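Local coordinates for major capsid protein (Faustovirus, PDB 5J7O) that serves as the major building block of the capsid of a large double-stranded DNA virus, as a double jelly-roll protein that assembles into trimers, at residues Tyr73-Asn79 and Gln90-Phe96; Pro250-Leu254 and Gly264-Asn268. All coordinates share one frame; numbering follows the deposited sequence.

Contact 1: Tyr73-Asn79 and Gln90-Phe96; sequences YQKTRPN and QFSIPQF
Phe91 and Pro78 meet in a surface contact that joins the end of strand 69-76 to the end of strand 88-92, which belong to two sheets of what is probably the first jelly-roll of this double jelly-roll capsid protein. Strand 69-76 pairs with strand 389-401 and strand 88-92 with strand 320-326, so the two segments belong to different sheets. Pro78 lies alongside Phe91, with its CB over one ring face, 4.3 Å from the Phe91 ring centroid and 21° off the normal, which identifies a CH-pi contact. Farther along, Thr76 and Pro94 touch tip to tip, Thr76 CB lying 3.9 Å from Pro94 CG. With chi1 at -177°, Gln74 swings CG away from its own backbone nitrogen and continues extended; its amide thereby lies against Phe96, the amide and ring planes 31° apart and NE2 above one ring face, offset toward the rim. Phe96 also meets Phe400 edge-to-face, while the Tyr73 hydroxyl is hydrogen-bonded to Asp102 of its own chain and to Tyr553 of the second subunit.

Asn79 fastens the other end. Its backbone N donates to Gln90 O at 2.8 Å, and its ND2 donates to Ser92 OG at 3.1 Å; a second ND2 bond, to Gln90 OE1, is weak. One water joins the segments here, donating to Arg77 O and to Asn79 OD1 and accepting from Ser92 N at 2.6 Å.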
ATOM      1  N   TYR B  73      24.799  14.378 -16.574  1.00 40.66           N
ATOM      2  CA  TYR B  73      25.242  14.381 -15.190  1.00 39.64           C
ATOM      3  C   TYR B  73      26.762  14.335 -15.107  1.00 39.88           C
ATOM      4  O   TYR B  73      27.442  13.815 -15.996  1.00 39.87           O
ATOM      5  CB  TYR B  73      24.638  13.202 -14.427  1.00 39.71           C
ATOM      6  CG  TYR B  73      23.176  13.389 -14.105  1.00 38.71           C
ATOM      7  CD1 TYR B  73      22.777  13.909 -12.881  1.00 36.05           C
ATOM      8  CD2 TYR B  73      22.194  13.060 -15.029  1.00 38.17           C
ATOM      9  CE1 TYR B  73      21.440  14.088 -12.583  1.00 36.33           C
ATOM     10  CE2 TYR B  73      20.855  13.235 -14.741  1.00 37.01           C
ATOM     11  CZ  TYR B  73      20.484  13.751 -13.518  1.00 35.86           C
ATOM     12  OH  TYR B  73      19.152  13.928 -13.225  1.00 35.65           O
ATOM     13  N   GLN B  74      27.288  14.896 -14.022  1.00 38.72           N
ATOM     14  CA  GLN B  74      28.719  14.935 -13.762  1.00 39.82           C
ATOM     15  C   GLN B  74      28.934  14.751 -12.270  1.00 39.80           C
ATOM     16  O   GLN B  74      28.293  15.431 -11.464  1.00 39.82           O
ATOM     17  CB  GLN B  74      29.331  16.259 -14.235  1.00 42.66           C
ATOM     18  CG  GLN B  74      30.837  16.353 -14.061  1.00 45.40           C
ATOM     19  CD  GLN B  74      31.392  17.682 -14.538  1.00 49.31           C
ATOM     20  OE1 GLN B  74      30.914  18.745 -14.141  1.00 53.09           O
ATOM     21  NE2 GLN B  74      32.398  17.628 -15.403  1.00 48.44           N
ATOM     22  N   LYS B  75      29.819  13.829 -11.903  1.00 40.29           N
ATOM     23  CA  LYS B  75      30.104  13.539 -10.506  1.00 40.26           C
ATOM     24  C   LYS B  75      31.496  14.041 -10.145  1.00 42.36           C
ATOM     25  O   LYS B  75      32.432  13.941 -10.944  1.00 44.74           O
ATOM     26  CB  LYS B  75      29.979  12.040 -10.210  1.00 39.09           C
ATOM     27  CG  LYS B  75      30.953  11.139 -10.951  1.00 37.95           C
ATOM     28  CD  LYS B  75      30.615   9.675 -10.701  1.00 36.67           C
ATOM     29  CE  LYS B  75      31.652   8.739 -11.300  1.00 35.44           C
ATOM     30  NZ  LYS B  75      32.897   8.690 -10.485  1.00 36.51           N
ATOM     31  N   THR B  76      31.620  14.594  -8.940  1.00 45.00           N
ATOM     32  CA  THR B  76      32.874  15.166  -8.479  1.00 48.96           C
ATOM     33  C   THR B  76      33.126  14.740  -7.039  1.00 48.48           C
ATOM     34  O   THR B  76      32.207  14.361  -6.309  1.00 47.79           O
ATOM     35  CB  THR B  76      32.873  16.698  -8.586  1.00 54.34           C
ATOM     36  OG1 THR B  76      34.189  17.199  -8.315  1.00 59.41           O
ATOM     37  CG2 THR B  76      31.891  17.306  -7.594  1.00 53.67           C
ATOM     38  N   ARG B  77      34.389  14.808  -6.642  1.00 49.37           N
ATOM     39  CA  ARG B  77      34.843  14.415  -5.320  1.00 49.66           C
ATOM     40  C   ARG B  77      34.988  15.630  -4.416  1.00 46.83           C
ATOM     41  O   ARG B  77      35.101  16.763  -4.893  1.00 45.17           O
ATOM     42  CB  ARG B  77      36.182  13.675  -5.420  1.00 52.90           C
ATOM     43  CG  ARG B  77      36.101  12.377  -6.196  1.00 54.82           C
ATOM     44  CD  ARG B  77      37.289  11.480  -5.907  1.00 56.62           C
ATOM     45  NE  ARG B  77      37.169  10.194  -6.588  1.00 59.17           N
ATOM     46  CZ  ARG B  77      36.433   9.181  -6.144  1.00 60.20           C
ATOM     47  NH1 ARG B  77      35.746   9.302  -5.015  1.00 59.83           N
ATOM     48  NH2 ARG B  77      36.380   8.047  -6.829  1.00 60.94           N
ATOM     49  N   PRO B  78      34.975  15.436  -3.099  1.00 46.35           N
ATOM     50  CA  PRO B  78      35.114  16.577  -2.189  1.00 47.75           C
ATOM     51  C   PRO B  78      36.528  17.138  -2.188  1.00 50.76           C
ATOM     52  O   PRO B  78      37.505  16.459  -2.511  1.00 50.38           O
ATOM     53  CB  PRO B  78      34.758  15.986  -0.823  1.00 45.74           C
ATOM     54  CG  PRO B  78      35.075  14.539  -0.951  1.00 44.39           C
ATOM     55  CD  PRO B  78      34.728  14.181  -2.366  1.00 44.83           C
ATOM     56  N   ASN B  79      36.620  18.412  -1.811  1.00 54.06           N
ATOM     57  CA  ASN B  79      37.900  19.090  -1.656  1.00 56.83           C
ATOM     58  C   ASN B  79      38.587  18.758  -0.339  1.00 57.54           C
ATOM     59  O   ASN B  79      39.709  19.222  -0.111  1.00 56.81           O
ATOM     60  CB  ASN B  79      37.709  20.607  -1.749  1.00 58.56           C
ATOM     61  CG  ASN B  79      36.762  21.011  -2.859  1.00 59.57           C
ATOM     62  OD1 ASN B  79      36.831  20.491  -3.972  1.00 60.23           O
ATOM     63  ND2 ASN B  79      35.862  21.943  -2.558  1.00 59.63           N
ATOM     64  N   GLN B  90      32.982  19.016   1.720  1.00 45.48           N
ATOM     65  CA  GLN B  90      32.677  20.131   0.832  1.00 44.76           C
ATOM     66  C   GLN B  90      33.012  19.769  -0.606  1.00 46.13           C
ATOM     67  O   GLN B  90      34.127  19.324  -0.896  1.00 47.44           O
ATOM     68  CB  GLN B  90      33.440  21.394   1.234  1.00 44.47           C
ATOM     69  CG  GLN B  90      33.001  22.625   0.460  1.00 46.43           C
ATOM     70  CD  GLN B  90      33.924  23.806   0.661  1.00 49.98           C
ATOM     71  OE1 GLN B  90      35.102  23.756   0.307  1.00 51.17           O
ATOM     72  NE2 GLN B  90      33.393  24.882   1.231  1.00 51.81           N
ATOM     73  N   PHE B  91      32.048  19.975  -1.499  1.00 45.27           N
ATOM     74  CA  PHE B  91      32.238  19.808  -2.931  1.00 44.92           C
ATOM     75  C   PHE B  91      32.251  21.171  -3.607  1.00 44.66           C
ATOM     76  O   PHE B  91      31.481  22.064  -3.239  1.00 45.09           O
ATOM     77  CB  PHE B  91      31.122  18.963  -3.556  1.00 44.03           C
ATOM     78  CG  PHE B  91      30.951  17.609  -2.936  1.00 42.52           C
ATOM     79  CD1 PHE B  91      30.140  17.439  -1.828  1.00 42.74           C
ATOM     80  CD2 PHE B  91      31.579  16.501  -3.479  1.00 41.65           C
ATOM     81  CE1 PHE B  91      29.971  16.191  -1.260  1.00 43.06           C
ATOM     82  CE2 PHE B  91      31.413  15.250  -2.917  1.00 41.89           C
ATOM     83  CZ  PHE B  91      30.609  15.095  -1.806  1.00 42.52           C
ATOM     84  N   SER B  92      33.124  21.329  -4.594  1.00 43.75           N
ATOM     85  CA  SER B  92      32.976  22.423  -5.538  1.00 45.00           C
ATOM     86  C   SER B  92      31.994  22.014  -6.628  1.00 45.37           C
ATOM     87  O   SER B  92      31.900  20.839  -6.996  1.00 45.82           O
ATOM     88  CB  SER B  92      34.321  22.801  -6.160  1.00 46.38           C
ATOM     89  OG  SER B  92      35.166  23.434  -5.215  1.00 47.52           O
ATOM     90  N   ILE B  93      31.244  22.988  -7.125  1.00 44.47           N
ATOM     91  CA  ILE B  93      30.352  22.746  -8.256  1.00 43.21           C
ATOM     92  C   ILE B  93      31.144  23.045  -9.522  1.00 44.23           C
ATOM     93  O   ILE B  93      31.355  24.220  -9.857  1.00 44.27           O
ATOM     94  CB  ILE B  93      29.074  23.594  -8.162  1.00 41.47           C
ATOM     95  CG1 ILE B  93      28.370  23.335  -6.829  1.00 39.75           C
ATOM     96  CG2 ILE B  93      28.142  23.275  -9.320  1.00 40.69           C
ATOM     97  CD1 ILE B  93      27.140  24.185  -6.607  1.00 38.86           C
ATOM     98  N   PRO B  94      31.608  22.024 -10.244  1.00 45.92           N
ATOM     99  CA  PRO B  94      32.508  22.268 -11.374  1.00 46.67           C
ATOM    100  C   PRO B  94      31.823  23.046 -12.484  1.00 49.06           C
ATOM    101  O   PRO B  94      30.597  23.079 -12.601  1.00 49.26           O
ATOM    102  CB  PRO B  94      32.887  20.856 -11.843  1.00 45.77           C
ATOM    103  CG  PRO B  94      32.521  19.950 -10.709  1.00 45.11           C
ATOM    104  CD  PRO B  94      31.340  20.590 -10.053  1.00 44.84           C
ATOM    105  N   GLN B  95      32.646  23.690 -13.305  1.00 50.38           N
ATOM    106  CA  GLN B  95      32.149  24.389 -14.479  1.00 51.10           C
ATOM    107  C   GLN B  95      31.964  23.381 -15.606  1.00 46.29           C
ATOM    108  O   GLN B  95      32.931  22.754 -16.052  1.00 42.69           O
ATOM    109  CB  GLN B  95      33.112  25.499 -14.886  1.00 56.13           C
ATOM    110  CG  GLN B  95      32.488  26.554 -15.776  1.00 60.52           C
ATOM    111  CD  GLN B  95      33.291  27.834 -15.794  1.00 62.82           C
ATOM    112  OE1 GLN B  95      33.092  28.716 -14.957  1.00 62.74           O
ATOM    113  NE2 GLN B  95      34.207  27.947 -16.748  1.00 64.26           N
ATOM    114  N   PHE B  96      30.721  23.212 -16.051  1.00 45.16           N
ATOM    115  CA  PHE B  96      30.412  22.209 -17.059  1.00 44.55           C
ATOM    116  C   PHE B  96      29.335  22.719 -18.009  1.00 46.91           C
ATOM    117  O   PHE B  96      29.625  23.065 -19.158  1.00 48.08           O
ATOM    118  CB  PHE B  96      29.969  20.905 -16.390  1.00 42.00           C
ATOM    119  CG  PHE B  96      29.906  19.729 -17.322  1.00 39.83           C
ATOM    120  CD1 PHE B  96      30.604  19.731 -18.519  1.00 39.66           C
ATOM    121  CD2 PHE B  96      29.142  18.619 -17.000  1.00 39.41           C
ATOM    122  CE1 PHE B  96      30.543  18.646 -19.374  1.00 38.88           C
ATOM    123  CE2 PHE B  96      29.076  17.532 -17.851  1.00 38.69           C
ATOM    124  CZ  PHE B  96      29.778  17.545 -19.040  1.00 38.33           C
TER
HETATM  125  O   HOH W   1      34.784  19.422  -5.196  1.00 36.06           O

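Contact 2: Pro250-Leu254 and Gly264-Asn268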
ATOM      1  N   PRO B 250     -13.238 -35.173  13.772  1.00 43.81           N
ATOM      2  CA  PRO B 250     -14.154 -35.192  14.929  1.00 42.93           C
ATOM      3  C   PRO B 250     -14.778 -33.847  15.280  1.00 42.27           C
ATOM      4  O   PRO B 250     -15.808 -33.831  15.964  1.00 42.45           O
ATOM      5  CB  PRO B 250     -13.263 -35.701  16.069  1.00 44.07           C
ATOM      6  CG  PRO B 250     -12.280 -36.562  15.394  1.00 44.81           C
ATOM      7  CD  PRO B 250     -11.981 -35.880  14.091  1.00 43.92           C
ATOM      8  N   ILE B 251     -14.204 -32.727  14.846  1.00 41.29           N
ATOM      9  CA  ILE B 251     -14.734 -31.407  15.177  1.00 40.21           C
ATOM     10  C   ILE B 251     -15.356 -30.712  13.977  1.00 40.80           C
ATOM     11  O   ILE B 251     -15.876 -29.594  14.119  1.00 40.38           O
ATOM     12  CB  ILE B 251     -13.648 -30.518  15.817  1.00 38.93           C
ATOM     13  CG1 ILE B 251     -14.274 -29.476  16.749  1.00 37.44           C
ATOM     14  CG2 ILE B 251     -12.796 -29.848  14.743  1.00 38.62           C
ATOM     15  CD1 ILE B 251     -13.266 -28.724  17.594  1.00 35.71           C
ATOM     16  N   VAL B 252     -15.356 -31.346  12.808  1.00 41.60           N
ATOM     17  CA  VAL B 252     -15.765 -30.698  11.567  1.00 41.11           C
ATOM     18  C   VAL B 252     -17.242 -30.964  11.304  1.00 42.27           C
ATOM     19  O   VAL B 252     -17.683 -32.120  11.288  1.00 41.95           O
ATOM     20  CB  VAL B 252     -14.903 -31.183  10.390  1.00 40.30           C
ATOM     21  CG1 VAL B 252     -15.493 -30.714   9.072  1.00 41.26           C
ATOM     22  CG2 VAL B 252     -13.477 -30.684  10.545  1.00 38.70           C
ATOM     23  N   ALA B 253     -18.003 -29.886  11.091  1.00 42.20           N
ATOM     24  CA  ALA B 253     -19.398 -29.958  10.648  1.00 40.77           C
ATOM     25  C   ALA B 253     -20.259 -30.774  11.613  1.00 40.59           C
ATOM     26  O   ALA B 253     -20.967 -31.703  11.220  1.00 40.63           O
ATOM     27  CB  ALA B 253     -19.493 -30.513   9.224  1.00 39.74           C
ATOM     28  N   LEU B 254     -20.198 -30.411  12.889  1.00 41.52           N
ATOM     29  CA  LEU B 254     -20.996 -31.064  13.913  1.00 43.99           C
ATOM     30  C   LEU B 254     -22.358 -30.391  14.036  1.00 45.66           C
ATOM     31  O   LEU B 254     -22.499 -29.183  13.829  1.00 45.95           O
ATOM     32  CB  LEU B 254     -20.281 -31.025  15.264  1.00 44.72           C
ATOM     33  CG  LEU B 254     -18.868 -31.603  15.336  1.00 44.63           C
ATOM     34  CD1 LEU B 254     -18.244 -31.304  16.691  1.00 45.66           C
ATOM     35  CD2 LEU B 254     -18.881 -33.099  15.067  1.00 45.06           C
ATOM     36  N   GLY B 264     -18.749 -22.906  16.629  1.00 34.94           N
ATOM     37  CA  GLY B 264     -17.423 -23.337  17.011  1.00 34.92           C
ATOM     38  C   GLY B 264     -16.945 -24.583  16.298  1.00 35.23           C
ATOM     39  O   GLY B 264     -15.771 -24.948  16.440  1.00 34.00           O
ATOM     40  N   SER B 265     -17.822 -25.246  15.544  1.00 35.61           N
ATOM     41  CA  SER B 265     -17.441 -26.406  14.752  1.00 33.86           C
ATOM     42  C   SER B 265     -17.086 -25.940  13.347  1.00 35.05           C
ATOM     43  O   SER B 265     -17.990 -25.556  12.589  1.00 35.26           O
ATOM     44  CB  SER B 265     -18.573 -27.421  14.706  1.00 33.67           C
ATOM     45  OG  SER B 265     -18.345 -28.400  13.708  1.00 33.13           O
ATOM     46  N   PRO B 266     -15.813 -25.945  12.958  1.00 36.19           N
ATOM     47  CA  PRO B 266     -15.456 -25.502  11.607  1.00 37.85           C
ATOM     48  C   PRO B 266     -16.032 -26.424  10.542  1.00 39.82           C
ATOM     49  O   PRO B 266     -16.272 -27.612  10.773  1.00 41.94           O
ATOM     50  CB  PRO B 266     -13.923 -25.547  11.610  1.00 37.83           C
ATOM     51  CG  PRO B 266     -13.571 -26.499  12.704  1.00 36.74           C
ATOM     52  CD  PRO B 266     -14.632 -26.335  13.747  1.00 35.16           C
ATOM     53  N   VAL B 267     -16.260 -25.851   9.365  1.00 36.55           N
ATOM     54  CA  VAL B 267     -16.775 -26.584   8.218  1.00 35.35           C
ATOM     55  C   VAL B 267     -15.772 -26.454   7.077  1.00 36.48           C
ATOM     56  O   VAL B 267     -14.773 -25.740   7.174  1.00 37.76           O
ATOM     57  CB  VAL B 267     -18.170 -26.093   7.784  1.00 35.03           C
ATOM     58  CG1 VAL B 267     -19.158 -26.214   8.934  1.00 35.70           C
ATOM     59  CG2 VAL B 267     -18.098 -24.658   7.286  1.00 31.43           C
ATOM     60  N   ASN B 268     -16.053 -27.165   5.988  1.00 36.53           N
ATOM     61  CA  ASN B 268     -15.193 -27.107   4.814  1.00 35.04           C
ATOM     62  C   ASN B 268     -15.081 -25.676   4.301  1.00 35.50           C
ATOM     63  O   ASN B 268     -15.975 -24.849   4.496  1.00 36.72           O
ATOM     64  CB  ASN B 268     -15.733 -28.013   3.707  1.00 36.39           C
ATOM     65  CG  ASN B 268     -15.547 -29.485   4.011  1.00 39.34           C
ATOM     66  OD1 ASN B 268     -14.578 -29.881   4.662  1.00 39.23           O
ATOM     67  ND2 ASN B 268     -16.475 -30.309   3.534  1.00 40.51           N
TER
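Ser265 OG is the tight point of this contact, bonded twice to the backbone of the 250-254 segment. The hydroxyl donates to Ile251 O at 2.8 Å, approaching from a direction tilted 34° from that carbonyl's plane, and accepts from Leu254 N at 2.9 Å in a nearly straight bond (175° at the hydrogen). What brings OG between these two groups is a chi1 of 167°, which sets it opposite the backbone N of Ser265. Ala253 N also lies near OG, but at a poor angle, and donates instead to Pro266 O at 2.9 Å; the same carbonyl receives a CA-H...O contact from Val252 CA. Both segments belong to the long loop between strands 232-240 and 273-280 of the double jelly-roll protein, and neither pairs here as a regular strand, so one serine and a single backbone-to-backbone bond make the polar link. On the inner side, the Ile251 and Pro266 side chains cross at about a right angle, with Ile251 CG2 4.0 Å from Pro266 CG, and the third subunit packs against both: its Val346 touches Ile251 and its Tyr480 touches Pro266. The exposed side is looser. There Ala253 and Val267 make slight apolar contact, with Ala253 CB 4.3 Å from Val267 CG1.

How the contacts relate
Contacts 1 and 2 lie on opposite sides of the chain's centre. Their own centres are about 71 Å apart and their nearest atoms about 55 Å, so neither touches the other. They follow in series along the chain: the contact of 73-79 with 90-96 closes before that of 250-254 with 264-268 opens. Contact 1 stands about 31 Å from the chain centre, measured centre to centre, and links strands of two sheets; contact 2 is farther out, at about 44 Å, within one loop. Both reach subunit boundaries of the trimer, contact 1 mainly through Tyr73 to the second subunit and contact 2 mainly to the third, where Gly264 O is hydrogen-bonded to the hydroxyl OG1 of Thr372 of that subunit.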